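IWS1 (Encephalitozoon cuniculi, PDB 2XPP) probably acts as a transcription factor in RNA polymerase II regulation, possibly in both TBP recruitment and post-recruitment steps of transcription. Local coordinates at residues 11-16 / 55-60; 64-69 / 85-90; 79-84 / 117-122; 108-113 / 128-133. All coordinates share one frame; numbering follows the deposited sequence.

Overall arrangement
The centre of contact 2 is about 2 Å from that of this all-helical chain; contact 1 lies on one side, contacts 3 and 4 on the other. Contact 1 pins the long N-terminal helix 5-30 to the chain near E60; its centre is about 13 Å from that of contact 2, and the two are joined through K14 and E65. Contacts 3 and 4 have centres about 12 Å from that of contact 2. Contact 2 shares helix 81-92 with contact 3 and meets contact 4 through L88. Contacts 3 and 4 share helix 121-138 and meet at Y113. Their centres are about 25 Å and 22 Å from that of contact 1.

Contact 1: residues 11-16 / 55-60; sequences RSLKKR and ESLLDE
R11 and E60 form a side-on salt bridge through R11 NE and NH2. NE gives the straighter bond: R11 NE is 2.7 Å from E60 OE1, with an N-H...O angle of 171°. OE1 sits in the plane of the guanidinium, at its edge. The second bond, R11 NH2 to E60 OE2, is longer at 3.1 Å. The two flat groups are strongly turned against each other, and both nitrogens meet the oxygens from above the carboxylate plane. The extended run of R11 from CG to NE carries its guanidinium to the carboxylate, while E60 bends at chi2 (-55°) to bring its carboxylate up to it. K14 takes the backbone of the same residue. K14 is extended up to a turn at chi4 (82°), and K14 NZ donates to E60 O at 2.9 Å, in the carbonyl plane and on a lone pair. That ammonium also forms a salt bridge with E65. The apolar part of the contact is L13 CD2 on L57 CD2, at 4.0 Å, and I47 and L48 of helix 36-48 add to the L13 side. E60 is the first residue to leave the helical path after helix 54-59. Salt bridge, lysine-to-carbonyl bond and leucine pair together join two helices of an all-helical fold.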
loop_
_atom_site.group_PDB
_atom_site.type_symbol
_atom_site.label_atom_id
_atom_site.label_comp_id
_atom_site.label_asym_id
_atom_site.label_seq_id
_atom_site.Cartn_x
_atom_site.Cartn_y
_atom_site.Cartn_z
ATOM N N ARG A 11 3.483 -14.899 7.791
ATOM C CA ARG A 11 2.651 -14.459 8.926
ATOM C C ARG A 11 3.455 -13.647 9.944
ATOM O O ARG A 11 2.958 -12.646 10.457
ATOM C CB ARG A 11 1.963 -15.648 9.590
ATOM C CG ARG A 11 0.868 -16.209 8.693
ATOM C CD ARG A 11 0.202 -17.508 9.174
ATOM N NE ARG A 11 -0.744 -17.939 8.126
ATOM C CZ ARG A 11 -1.176 -19.177 7.911
ATOM N NH1 ARG A 11 -0.736 -20.191 8.658
ATOM N NH2 ARG A 11 -2.035 -19.422 6.907
ATOM N N SER A 12 4.692 -14.063 10.213
ATOM C CA SER A 12 5.618 -13.283 11.074
ATOM C C SER A 12 5.911 -11.849 10.554
ATOM O O SER A 12 5.844 -10.873 11.318
ATOM C CB SER A 12 6.915 -14.078 11.306
ATOM O OG SER A 12 7.915 -13.264 11.914
ATOM N N LEU A 13 6.226 -11.741 9.267
ATOM C CA LEU A 13 6.458 -10.434 8.651
ATOM C C LEU A 13 5.210 -9.562 8.714
ATOM O O LEU A 13 5.308 -8.394 9.071
ATOM C CB LEU A 13 6.963 -10.593 7.218
ATOM C CG LEU A 13 7.477 -9.292 6.588
ATOM C CD1 LEU A 13 8.608 -8.714 7.410
ATOM C CD2 LEU A 13 7.934 -9.539 5.137
ATOM N N LYS A 14 4.037 -10.160 8.438
ATOM C CA LYS A 14 2.751 -9.468 8.516
ATOM C C LYS A 14 2.565 -8.896 9.932
ATOM O O LYS A 14 2.270 -7.705 10.086
ATOM C CB LYS A 14 1.624 -10.439 8.171
ATOM C CG LYS A 14 0.220 -9.747 8.088
ATOM C CD LYS A 14 -0.896 -10.762 7.825
ATOM C CE LYS A 14 -2.276 -10.074 7.841
ATOM N NZ LYS A 14 -2.501 -9.449 6.493
ATOM N N LYS A 15 2.790 -9.717 10.956
ATOM C CA LYS A 15 2.620 -9.268 12.343
ATOM C C LYS A 15 3.626 -8.163 12.692
ATOM O O LYS A 15 3.279 -7.191 13.406
ATOM C CB LYS A 15 2.758 -10.461 13.299
ATOM C CG LYS A 15 2.694 -10.074 14.793
ATOM C CD LYS A 15 2.887 -11.283 15.711
ATOM C CE LYS A 15 2.331 -11.039 17.119
ATOM N NZ LYS A 15 2.457 -9.614 17.535
ATOM N N ARG A 16 4.841 -8.285 12.174
ATOM C CA ARG A 16 5.843 -7.258 12.424
ATOM C C ARG A 16 5.400 -5.900 11.861
ATOM O O ARG A 16 5.510 -4.855 12.544
ATOM C CB ARG A 16 7.172 -7.654 11.822
ATOM C CG ARG A 16 8.295 -6.716 12.193
ATOM C CD ARG A 16 9.619 -7.257 11.654
ATOM N NE ARG A 16 10.640 -6.228 11.790
ATOM C CZ ARG A 16 11.823 -6.257 11.191
ATOM N NH1 ARG A 16 12.163 -7.295 10.406
ATOM N NH2 ARG A 16 12.666 -5.247 11.395
ATOM N N GLU A 55 4.172 -15.042 -3.221
ATOM C CA GLU A 55 2.816 -15.560 -3.278
ATOM C C GLU A 55 2.224 -15.779 -1.901
ATOM O O GLU A 55 1.048 -15.536 -1.712
ATOM C CB GLU A 55 2.754 -16.867 -4.037
ATOM C CG GLU A 55 2.711 -16.691 -5.551
ATOM C CD GLU A 55 1.549 -15.790 -6.018
ATOM O OE1 GLU A 55 0.364 -16.173 -5.905
ATOM O OE2 GLU A 55 1.843 -14.693 -6.499
ATOM N N SER A 56 3.033 -16.286 -0.969
ATOM C CA SER A 56 2.578 -16.490 0.407
ATOM C C SER A 56 2.217 -15.168 1.043
ATOM O O SER A 56 1.191 -15.053 1.715
ATOM C CB SER A 56 3.649 -17.152 1.264
ATOM O OG SER A 56 3.886 -18.466 0.841
ATOM N N LEU A 57 3.050 -14.138 0.827
ATOM C CA LEU A 57 2.765 -12.816 1.351
ATOM C C LEU A 57 1.421 -12.279 0.803
ATOM O O LEU A 57 0.595 -11.754 1.570
ATOM C CB LEU A 57 3.933 -11.856 1.059
ATOM C CG LEU A 57 5.204 -12.081 1.864
ATOM C CD1 LEU A 57 6.306 -11.262 1.221
ATOM C CD2 LEU A 57 5.022 -11.677 3.326
ATOM N N LEU A 58 1.185 -12.441 -0.494
ATOM C CA LEU A 58 -0.036 -11.915 -1.105
ATOM C C LEU A 58 -1.232 -12.703 -0.561
ATOM O O LEU A 58 -2.261 -12.108 -0.210
ATOM C CB LEU A 58 0.029 -12.025 -2.627
ATOM C CG LEU A 58 1.009 -11.061 -3.293
ATOM C CD1 LEU A 58 1.148 -11.383 -4.780
ATOM C CD2 LEU A 58 0.518 -9.568 -3.060
ATOM N N ASP A 59 -1.069 -14.030 -0.461
ATOM C CA ASP A 59 -2.116 -14.932 0.056
ATOM C C ASP A 59 -2.474 -14.614 1.513
ATOM O O ASP A 59 -3.641 -14.786 1.929
ATOM C CB ASP A 59 -1.696 -16.406 -0.038
ATOM C CG ASP A 59 -1.777 -16.962 -1.444
ATOM O OD1 ASP A 59 -2.294 -16.270 -2.344
ATOM O OD2 ASP A 59 -1.347 -18.128 -1.651
ATOM N N GLU A 60 -1.481 -14.175 2.285
ATOM C CA GLU A 60 -1.687 -13.829 3.671
ATOM C C GLU A 60 -2.124 -12.382 3.879
ATOM O O GLU A 60 -2.193 -11.922 5.023
ATOM C CB GLU A 60 -0.471 -14.169 4.537
ATOM C CG GLU A 60 -0.262 -15.701 4.729
ATOM C CD GLU A 60 -1.497 -16.446 5.297
ATOM O OE1 GLU A 60 -1.930 -16.144 6.434
ATOM O OE2 GLU A 60 -2.041 -17.343 4.611
#

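Contact 2: residues 64-69 / 85-90; sequences DEIKGW and KRLLDV
L87 CD1 comes obliquely to the indole of W69, nearest where the ring joins CB: it is 3.5 Å from W69 CB and 4.1 Å from W69 CE3 on the six-membered ring. The two side chains cross at about a right angle. The polar side of the indole is held elsewhere, by a bond from NE1 to the backbone oxygen of M17. With CG anti to the carbonyl carbon (chi1 -68°) and CD1 anti to CA (chi2 180°), L87 extends CD1 towards helix 62-70. I66 packs one turn earlier: I66 CG2 is 4.2 Å from L87 CB, and I66 CD1 is 4.3 Å from V90 CG1. All four residues are buried, and the contact is purely apolar. The segment axes approach to 10.6 Å and run nearly antiparallel, at 153°. Helix 36-48 touches W69 through K37 and I44, and V90 through S45 and L48. L88 of helix 81-92 packs on V110 and Y113 of helix 106-115 and on V123, S126 and L130 of helix 121-138.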
loop_
_atom_site.group_PDB
_atom_site.type_symbol
_atom_site.label_atom_id
_atom_site.label_comp_id
_atom_site.label_asym_id
_atom_site.label_seq_id
_atom_site.Cartn_x
_atom_site.Cartn_y
_atom_site.Cartn_z
ATOM N N ASP A 64 -2.712 -5.462 2.845
ATOM C CA ASP A 64 -3.379 -4.696 3.926
ATOM C C ASP A 64 -2.356 -3.900 4.731
ATOM O O ASP A 64 -2.608 -2.715 5.056
ATOM C CB ASP A 64 -4.121 -5.635 4.903
ATOM C CG ASP A 64 -5.305 -6.363 4.278
ATOM O OD1 ASP A 64 -5.627 -6.194 3.079
ATOM O OD2 ASP A 64 -5.925 -7.144 5.025
ATOM N N GLU A 65 -1.218 -4.520 5.074
ATOM C CA GLU A 65 -0.182 -3.849 5.902
ATOM C C GLU A 65 0.560 -2.815 5.059
ATOM O O GLU A 65 0.876 -1.720 5.546
ATOM C CB GLU A 65 0.838 -4.852 6.475
ATOM C CG GLU A 65 0.240 -5.580 7.701
ATOM C CD GLU A 65 -0.953 -6.449 7.346
ATOM O OE1 GLU A 65 -0.932 -7.176 6.312
ATOM O OE2 GLU A 65 -1.941 -6.420 8.104
ATOM N N ILE A 66 0.822 -3.151 3.788
ATOM C CA ILE A 66 1.480 -2.173 2.903
ATOM C C ILE A 66 0.596 -0.911 2.773
ATOM O O ILE A 66 1.089 0.229 2.933
ATOM C CB ILE A 66 1.847 -2.757 1.551
ATOM C CG1 ILE A 66 2.977 -3.791 1.760
ATOM C CG2 ILE A 66 2.365 -1.627 0.618
ATOM C CD1 ILE A 66 3.208 -4.670 0.452
ATOM N N LYS A 67 -0.695 -1.124 2.509
ATOM C CA LYS A 67 -1.693 -0.039 2.486
ATOM C C LYS A 67 -1.641 0.791 3.779
ATOM O O LYS A 67 -1.582 2.014 3.727
ATOM C CB LYS A 67 -3.083 -0.621 2.352
ATOM C CG LYS A 67 -4.228 0.429 2.393
ATOM C CD LYS A 67 -5.569 -0.286 2.296
ATOM C CE LYS A 67 -6.681 0.701 2.172
ATOM N NZ LYS A 67 -7.971 -0.068 2.383
ATOM N N GLY A 68 -1.704 0.112 4.920
ATOM C CA GLY A 68 -1.623 0.809 6.234
ATOM C C GLY A 68 -0.407 1.693 6.379
ATOM O O GLY A 68 -0.496 2.833 6.901
ATOM N N TRP A 69 0.743 1.166 6.017
ATOM C CA TRP A 69 1.996 1.950 6.077
ATOM C C TRP A 69 1.984 3.175 5.145
ATOM O O TRP A 69 2.681 4.186 5.421
ATOM C CB TRP A 69 3.194 1.070 5.745
ATOM C CG TRP A 69 3.720 0.191 6.884
ATOM C CD1 TRP A 69 3.016 -0.612 7.745
ATOM C CD2 TRP A 69 5.104 0.012 7.211
ATOM N NE1 TRP A 69 3.889 -1.253 8.611
ATOM C CE2 TRP A 69 5.171 -0.892 8.290
ATOM C CE3 TRP A 69 6.296 0.567 6.707
ATOM C CZ2 TRP A 69 6.402 -1.285 8.870
ATOM C CZ3 TRP A 69 7.503 0.192 7.278
ATOM C CH2 TRP A 69 7.536 -0.722 8.358
ATOM N N LYS A 85 8.207 6.186 -1.129
ATOM C CA LYS A 85 8.962 5.740 -2.323
ATOM C C LYS A 85 9.233 4.250 -2.274
ATOM O O LYS A 85 8.993 3.526 -3.270
ATOM C CB LYS A 85 10.275 6.491 -2.423
ATOM C CG LYS A 85 10.019 7.877 -2.884
ATOM C CD LYS A 85 11.340 8.580 -3.019
ATOM C CE LYS A 85 11.076 9.896 -3.669
ATOM N NZ LYS A 85 12.366 10.604 -3.876
ATOM N N ARG A 86 9.721 3.775 -1.140
ATOM C CA ARG A 86 10.173 2.394 -1.087
ATOM C C ARG A 86 9.014 1.384 -1.206
ATOM O O ARG A 86 9.156 0.397 -1.908
ATOM C CB ARG A 86 10.906 2.149 0.188
ATOM C CG ARG A 86 11.466 0.765 0.233
ATOM C CD ARG A 86 12.670 0.620 -0.740
ATOM N NE ARG A 86 13.199 -0.724 -0.589
ATOM C CZ ARG A 86 13.681 -1.491 -1.553
ATOM N NH1 ARG A 86 13.734 -1.051 -2.809
ATOM N NH2 ARG A 86 14.109 -2.706 -1.249
ATOM N N LEU A 87 7.897 1.676 -0.559
ATOM C CA LEU A 87 6.708 0.806 -0.656
ATOM C C LEU A 87 6.093 0.835 -2.038
ATOM O O LEU A 87 5.585 -0.185 -2.479
ATOM C CB LEU A 87 5.664 1.036 0.440
ATOM C CG LEU A 87 6.212 0.591 1.820
ATOM C CD1 LEU A 87 5.099 0.855 2.825
ATOM C CD2 LEU A 87 6.640 -0.881 1.836
ATOM N N LEU A 88 6.112 1.966 -2.734
ATOM C CA LEU A 88 5.586 1.966 -4.105
ATOM C C LEU A 88 6.519 1.106 -4.965
ATOM O O LEU A 88 6.061 0.403 -5.848
ATOM C CB LEU A 88 5.523 3.374 -4.716
ATOM C CG LEU A 88 4.385 4.247 -4.153
ATOM C CD1 LEU A 88 4.426 5.554 -4.897
ATOM C CD2 LEU A 88 2.979 3.627 -4.254
ATOM N N ASP A 89 7.832 1.183 -4.711
ATOM C CA ASP A 89 8.805 0.328 -5.438
ATOM C C ASP A 89 8.506 -1.163 -5.205
ATOM O O ASP A 89 8.561 -1.970 -6.176
ATOM C CB ASP A 89 10.230 0.664 -4.967
ATOM C CG ASP A 89 11.310 -0.180 -5.632
ATOM O OD1 ASP A 89 11.268 -0.389 -6.876
ATOM O OD2 ASP A 89 12.242 -0.594 -4.887
ATOM N N VAL A 90 8.288 -1.540 -3.946
ATOM C CA VAL A 90 7.862 -2.910 -3.587
ATOM C C VAL A 90 6.615 -3.377 -4.394
ATOM O O VAL A 90 6.649 -4.434 -5.041
ATOM C CB VAL A 90 7.609 -3.066 -2.074
ATOM C CG1 VAL A 90 6.865 -4.395 -1.737
ATOM C CG2 VAL A 90 8.952 -3.031 -1.317
#

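Contact 3: residues 79-84 / 117-122; sequences PNIKIR and PKESKE
E119 OE1 accepts two bonds, from R84 NH2 across the contact and from the backbone N of S120 beside it. R84 NH2 and S120 N each lie 2.8 Å from E119 OE1. R84 NH2 comes in on the syn side and S120 N on the anti side, and both reach the oxygen from the same face of the carboxylate. The R84 bond is fairly straight at 162°, with OE1 in the guanidinium plane. R84 and E119 form a salt bridge; within it, R84 NE to E119 OE2 (2.8 Å) is only a weak hydrogen bond. The two side chains come from opposite directions, with their flat groups about 51° apart. A bend at chi3 (-46°) turns the guanidinium of R84 back over its own segment. R84 NH1 donates to P79 O at 2.7 Å, and I81 CG1 lies 3.4 Å above one face of the R84 guanidinium, toward the rim. The guanidinium is thus fixed at two edges by oxygens, which would limit its rotation. I81 CD1 also reaches S120 OG, at 3.7 Å. S120 is the N-cap residue of helix 121-138, and its OG accepts from V123 N. N80 is the N-cap of helix 81-92, but N80 OD1 accepts from K82 N, two residues on, at 2.8 Å. The contact therefore joins two helix N-termini. Y113 of helix 106-115 packs against P79 and R84, and K82 leans on helix 36-48.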
loop_
_atom_site.group_PDB
_atom_site.type_symbol
_atom_site.label_atom_id
_atom_site.label_comp_id
_atom_site.label_asym_id
_atom_site.label_seq_id
_atom_site.Cartn_x
_atom_site.Cartn_y
_atom_site.Cartn_z
ATOM N N PRO A 79 3.227 9.643 5.854
ATOM C CA PRO A 79 4.520 9.065 6.233
ATOM C C PRO A 79 5.668 9.666 5.468
ATOM O O PRO A 79 5.466 10.196 4.352
ATOM C CB PRO A 79 4.394 7.590 5.842
ATOM C CG PRO A 79 3.075 7.418 5.238
ATOM C CD PRO A 79 2.290 8.664 5.269
ATOM N N ASN A 80 6.859 9.599 6.078
ATOM C CA ASN A 80 8.091 10.092 5.481
ATOM C C ASN A 80 8.234 9.608 4.036
ATOM O O ASN A 80 7.883 8.453 3.726
ATOM C CB ASN A 80 9.281 9.579 6.308
ATOM C CG ASN A 80 10.551 10.168 5.901
ATOM O OD1 ASN A 80 11.049 9.944 4.785
ATOM N ND2 ASN A 80 11.153 10.976 6.817
ATOM N N ILE A 81 8.678 10.514 3.165
ATOM C CA ILE A 81 8.709 10.217 1.709
ATOM C C ILE A 81 9.583 8.958 1.426
ATOM O O ILE A 81 9.407 8.265 0.387
ATOM C CB ILE A 81 9.181 11.471 0.894
ATOM C CG1 ILE A 81 8.770 11.308 -0.596
ATOM C CG2 ILE A 81 10.669 11.724 1.076
ATOM C CD1 ILE A 81 9.080 12.470 -1.447
ATOM N N LYS A 82 10.526 8.656 2.317
ATOM C CA LYS A 82 11.360 7.447 2.067
ATOM C C LYS A 82 10.495 6.184 2.122
ATOM O O LYS A 82 10.678 5.239 1.321
ATOM C CB LYS A 82 12.519 7.382 3.044
ATOM C CG LYS A 82 13.244 6.029 3.028
ATOM C CD LYS A 82 14.558 6.148 3.764
ATOM C CE LYS A 82 15.044 4.812 4.305
ATOM N NZ LYS A 82 14.743 4.663 5.797
ATOM N N ILE A 83 9.522 6.162 3.043
ATOM C CA ILE A 83 8.539 5.100 3.113
ATOM C C ILE A 83 7.623 5.032 1.887
ATOM O O ILE A 83 7.403 3.940 1.304
ATOM C CB ILE A 83 7.668 5.226 4.389
ATOM C CG1 ILE A 83 8.596 5.270 5.619
ATOM C CG2 ILE A 83 6.577 4.121 4.394
ATOM C CD1 ILE A 83 7.943 6.002 6.796
ATOM N N ARG A 84 7.137 6.196 1.478
ATOM C CA ARG A 84 6.262 6.320 0.307
ATOM C C ARG A 84 6.979 5.752 -0.919
ATOM O O ARG A 84 6.409 4.928 -1.661
ATOM C CB ARG A 84 5.866 7.775 0.089
ATOM C CG ARG A 84 5.126 8.292 1.339
ATOM C CD ARG A 84 4.265 9.514 1.104
ATOM N NE ARG A 84 4.825 10.633 0.333
ATOM C CZ ARG A 84 5.350 11.742 0.882
ATOM N NH1 ARG A 84 5.494 11.827 2.196
ATOM N NH2 ARG A 84 5.770 12.756 0.125
ATOM N N PRO A 117 -2.032 16.763 -4.482
ATOM C CA PRO A 117 -1.222 17.913 -4.939
ATOM C C PRO A 117 0.027 18.194 -4.102
ATOM O O PRO A 117 1.010 18.762 -4.609
ATOM C CB PRO A 117 -2.198 19.101 -4.901
ATOM C CG PRO A 117 -3.378 18.642 -4.121
ATOM C CD PRO A 117 -3.422 17.134 -4.183
ATOM N N LYS A 118 -0.002 17.796 -2.842
ATOM C CA LYS A 118 1.148 17.919 -1.964
ATOM C C LYS A 118 2.273 16.929 -2.257
ATOM O O LYS A 118 3.381 17.072 -1.730
ATOM C CB LYS A 118 0.720 17.791 -0.490
ATOM C CG LYS A 118 -0.031 18.983 0.118
ATOM C CD LYS A 118 -0.169 18.776 1.643
ATOM C CE LYS A 118 0.874 19.606 2.426
ATOM N NZ LYS A 118 1.463 18.900 3.625
ATOM N N GLU A 119 1.999 15.903 -3.065
ATOM C CA GLU A 119 2.978 14.846 -3.300
ATOM C C GLU A 119 4.146 15.309 -4.233
ATOM O O GLU A 119 3.964 16.232 -5.052
ATOM C CB GLU A 119 2.238 13.602 -3.835
ATOM C CG GLU A 119 3.136 12.382 -3.974
ATOM C CD GLU A 119 3.869 12.056 -2.671
ATOM O OE1 GLU A 119 5.078 12.368 -2.556
ATOM O OE2 GLU A 119 3.208 11.505 -1.769
ATOM N N SER A 120 5.344 14.737 -4.074
ATOM C CA SER A 120 6.429 15.036 -5.003
ATOM C C SER A 120 6.020 14.563 -6.394
ATOM O O SER A 120 5.293 13.571 -6.538
ATOM C CB SER A 120 7.781 14.430 -4.581
ATOM O OG SER A 120 7.906 13.057 -4.937
ATOM N N LYS A 121 6.460 15.291 -7.400
ATOM C CA LYS A 121 6.196 14.920 -8.793
ATOM C C LYS A 121 6.628 13.475 -9.064
ATOM O O LYS A 121 5.889 12.739 -9.701
ATOM C CB LYS A 121 6.865 15.894 -9.784
ATOM C CG LYS A 121 6.399 17.346 -9.668
ATOM C CD LYS A 121 6.795 18.137 -10.914
ATOM C CE LYS A 121 6.524 19.636 -10.788
ATOM N NZ LYS A 121 5.082 19.899 -10.488
ATOM N N GLU A 122 7.790 13.071 -8.539
ATOM C CA GLU A 122 8.308 11.712 -8.718
ATOM C C GLU A 122 7.397 10.627 -8.135
ATOM O O GLU A 122 7.103 9.648 -8.806
ATOM C CB GLU A 122 9.730 11.571 -8.116
ATOM C CG GLU A 122 10.365 10.156 -8.302
ATOM C CD GLU A 122 11.492 9.754 -7.269
ATOM O OE1 GLU A 122 12.428 10.566 -6.973
ATOM O OE2 GLU A 122 11.436 8.583 -6.801
#

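Contact 4: residues 108-113 / 128-133; sequences KIVYFY and KALVQK
V110 packs its CG1 against two residues of helix 121-138 at once. V110 CG1 is 3.9 Å from L130 CD2 and 4.0 Å from V131 CG2. The residues belong to the helical bundle of the TFIIS N-terminal domain family, and the contact joins two helices that follow each other in the chain. Their short segments approach to 8.8 Å between axes and cross at 135°, well away from strict antiparallel. The V110 methyl that does this work is the one anti to the backbone N (chi1 174°). V110 crosses L130 at about a right angle but slides past V131 in the opposite direction. L130 has CG anti to its N (chi1 -163°); its CB and CD2 both lie near V110 CG1. V131 uses CG2 a second time: V131 CG2 is 4.0 Å from the backbone CA of Y111. The contact is wholly apolar, and V110, L130 and V131 are buried. L88 and L91 of helix 81-92 close over L130, while L91 also reaches V110. A127 and W134, one turn before and after on helix 121-138, extend the V110 packing. The chain of another protein packs aromatic side chains on V131 and on I109, and its backbone on Y111. V131 CG1 lies at the edge of the Y111 ring, 4.3 Å from Y111 CD1.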
loop_
_atom_site.group_PDB
_atom_site.type_symbol
_atom_site.label_atom_id
_atom_site.label_comp_id
_atom_site.label_asym_id
_atom_site.label_seq_id
_atom_site.Cartn_x
_atom_site.Cartn_y
_atom_site.Cartn_z
ATOM N N LYS A 108 -6.735 2.126 -3.480
ATOM C CA LYS A 108 -7.345 3.393 -3.077
ATOM C C LYS A 108 -6.285 4.350 -2.567
ATOM O O LYS A 108 -6.339 5.528 -2.889
ATOM C CB LYS A 108 -8.453 3.186 -2.070
ATOM C CG LYS A 108 -9.595 2.432 -2.741
ATOM C CD LYS A 108 -10.537 1.913 -1.780
ATOM C CE LYS A 108 -11.680 1.230 -2.496
ATOM N NZ LYS A 108 -12.613 0.808 -1.469
ATOM N N ILE A 109 -5.340 3.849 -1.778
ATOM C CA ILE A 109 -4.253 4.746 -1.289
ATOM C C ILE A 109 -3.270 5.080 -2.410
ATOM O O ILE A 109 -2.833 6.224 -2.523
ATOM C CB ILE A 109 -3.538 4.231 -0.003
ATOM C CG1 ILE A 109 -2.615 5.335 0.599
ATOM C CG2 ILE A 109 -2.691 2.943 -0.263
ATOM C CD1 ILE A 109 -3.310 6.660 1.017
ATOM N N VAL A 110 -2.983 4.109 -3.279
ATOM C CA VAL A 110 -2.098 4.413 -4.412
ATOM C C VAL A 110 -2.755 5.432 -5.348
ATOM O O VAL A 110 -2.069 6.342 -5.839
ATOM C CB VAL A 110 -1.675 3.131 -5.155
ATOM C CG1 VAL A 110 -0.861 3.491 -6.446
ATOM C CG2 VAL A 110 -0.859 2.202 -4.172
ATOM N N TYR A 111 -4.079 5.288 -5.556
ATOM C CA TYR A 111 -4.813 6.242 -6.346
ATOM C C TYR A 111 -4.664 7.642 -5.727
ATOM O O TYR A 111 -4.412 8.635 -6.448
ATOM C CB TYR A 111 -6.277 5.827 -6.559
ATOM C CG TYR A 111 -6.949 6.819 -7.479
ATOM C CD1 TYR A 111 -6.754 6.754 -8.866
ATOM C CD2 TYR A 111 -7.673 7.894 -6.948
ATOM C CE1 TYR A 111 -7.322 7.696 -9.713
ATOM C CE2 TYR A 111 -8.240 8.851 -7.785
ATOM C CZ TYR A 111 -8.071 8.733 -9.164
ATOM O OH TYR A 111 -8.655 9.672 -9.996
ATOM N N PHE A 112 -4.789 7.723 -4.388
ATOM C CA PHE A 112 -4.640 9.015 -3.757
ATOM C C PHE A 112 -3.240 9.613 -4.001
ATOM O O PHE A 112 -3.102 10.813 -4.283
ATOM C CB PHE A 112 -4.947 8.940 -2.255
ATOM C CG PHE A 112 -4.698 10.254 -1.559
ATOM C CD1 PHE A 112 -5.491 11.384 -1.849
ATOM C CD2 PHE A 112 -3.648 10.362 -0.688
ATOM C CE1 PHE A 112 -5.223 12.635 -1.211
ATOM C CE2 PHE A 112 -3.365 11.586 -0.062
ATOM C CZ PHE A 112 -4.136 12.705 -0.330
ATOM N N TYR A 113 -2.208 8.776 -3.940
ATOM C CA TYR A 113 -0.860 9.259 -4.166
ATOM C C TYR A 113 -0.765 9.860 -5.558
ATOM O O TYR A 113 -0.056 10.862 -5.735
ATOM C CB TYR A 113 0.157 8.142 -4.026
ATOM C CG TYR A 113 0.592 7.853 -2.592
ATOM C CD1 TYR A 113 1.934 7.535 -2.325
ATOM C CD2 TYR A 113 -0.316 7.872 -1.510
ATOM C CE1 TYR A 113 2.374 7.244 -1.003
ATOM C CE2 TYR A 113 0.131 7.597 -0.178
ATOM C CZ TYR A 113 1.472 7.300 0.043
ATOM O OH TYR A 113 1.956 7.015 1.301
ATOM N N LYS A 128 1.009 6.906 -10.396
ATOM C CA LYS A 128 0.219 6.920 -11.648
ATOM C C LYS A 128 0.537 5.682 -12.463
ATOM O O LYS A 128 -0.355 5.024 -13.016
ATOM C CB LYS A 128 0.490 8.176 -12.454
ATOM C CG LYS A 128 -0.320 9.348 -11.981
ATOM C CD LYS A 128 -0.221 10.539 -12.912
ATOM C CE LYS A 128 -1.009 11.715 -12.328
ATOM N NZ LYS A 128 -2.506 11.555 -12.545
ATOM N N ALA A 129 1.834 5.359 -12.567
ATOM C CA ALA A 129 2.223 4.201 -13.361
ATOM C C ALA A 129 1.687 2.882 -12.748
ATOM O O ALA A 129 1.257 1.940 -13.465
ATOM C CB ALA A 129 3.757 4.178 -13.477
ATOM N N LEU A 130 1.692 2.815 -11.422
ATOM C CA LEU A 130 1.192 1.657 -10.732
ATOM C C LEU A 130 -0.343 1.548 -10.939
ATOM O O LEU A 130 -0.875 0.448 -11.190
ATOM C CB LEU A 130 1.546 1.797 -9.251
ATOM C CG LEU A 130 1.487 0.586 -8.380
ATOM C CD1 LEU A 130 2.296 -0.600 -8.980
ATOM C CD2 LEU A 130 2.086 0.978 -6.993
ATOM N N VAL A 131 -1.056 2.681 -10.866
ATOM C CA VAL A 131 -2.510 2.676 -11.153
ATOM C C VAL A 131 -2.720 2.198 -12.579
ATOM O O VAL A 131 -3.607 1.386 -12.863
ATOM C CB VAL A 131 -3.175 4.083 -10.958
ATOM C CG1 VAL A 131 -4.640 4.145 -11.480
ATOM C CG2 VAL A 131 -3.150 4.494 -9.519
ATOM N N GLN A 132 -1.927 2.700 -13.530
ATOM C CA GLN A 132 -2.136 2.278 -14.908
ATOM C C GLN A 132 -1.854 0.788 -15.097
ATOM O O GLN A 132 -2.513 0.167 -15.906
ATOM C CB GLN A 132 -1.300 3.127 -15.888
ATOM C CG GLN A 132 -1.870 4.570 -15.918
ATOM C CD GLN A 132 -3.436 4.616 -15.965
ATOM O OE1 GLN A 132 -4.080 4.975 -14.967
ATOM N NE2 GLN A 132 -4.018 4.243 -17.111
ATOM N N LYS A 133 -0.866 0.250 -14.382
ATOM C CA LYS A 133 -0.557 -1.187 -14.450
ATOM C C LYS A 133 -1.727 -2.015 -13.924
ATOM O O LYS A 133 -2.195 -2.973 -14.589
ATOM C CB LYS A 133 0.661 -1.506 -13.581
ATOM C CG LYS A 133 1.065 -3.014 -13.618
ATOM C CD LYS A 133 2.336 -3.230 -12.763
ATOM C CE LYS A 133 2.714 -4.698 -12.717
ATOM N NZ LYS A 133 3.938 -4.796 -11.861
#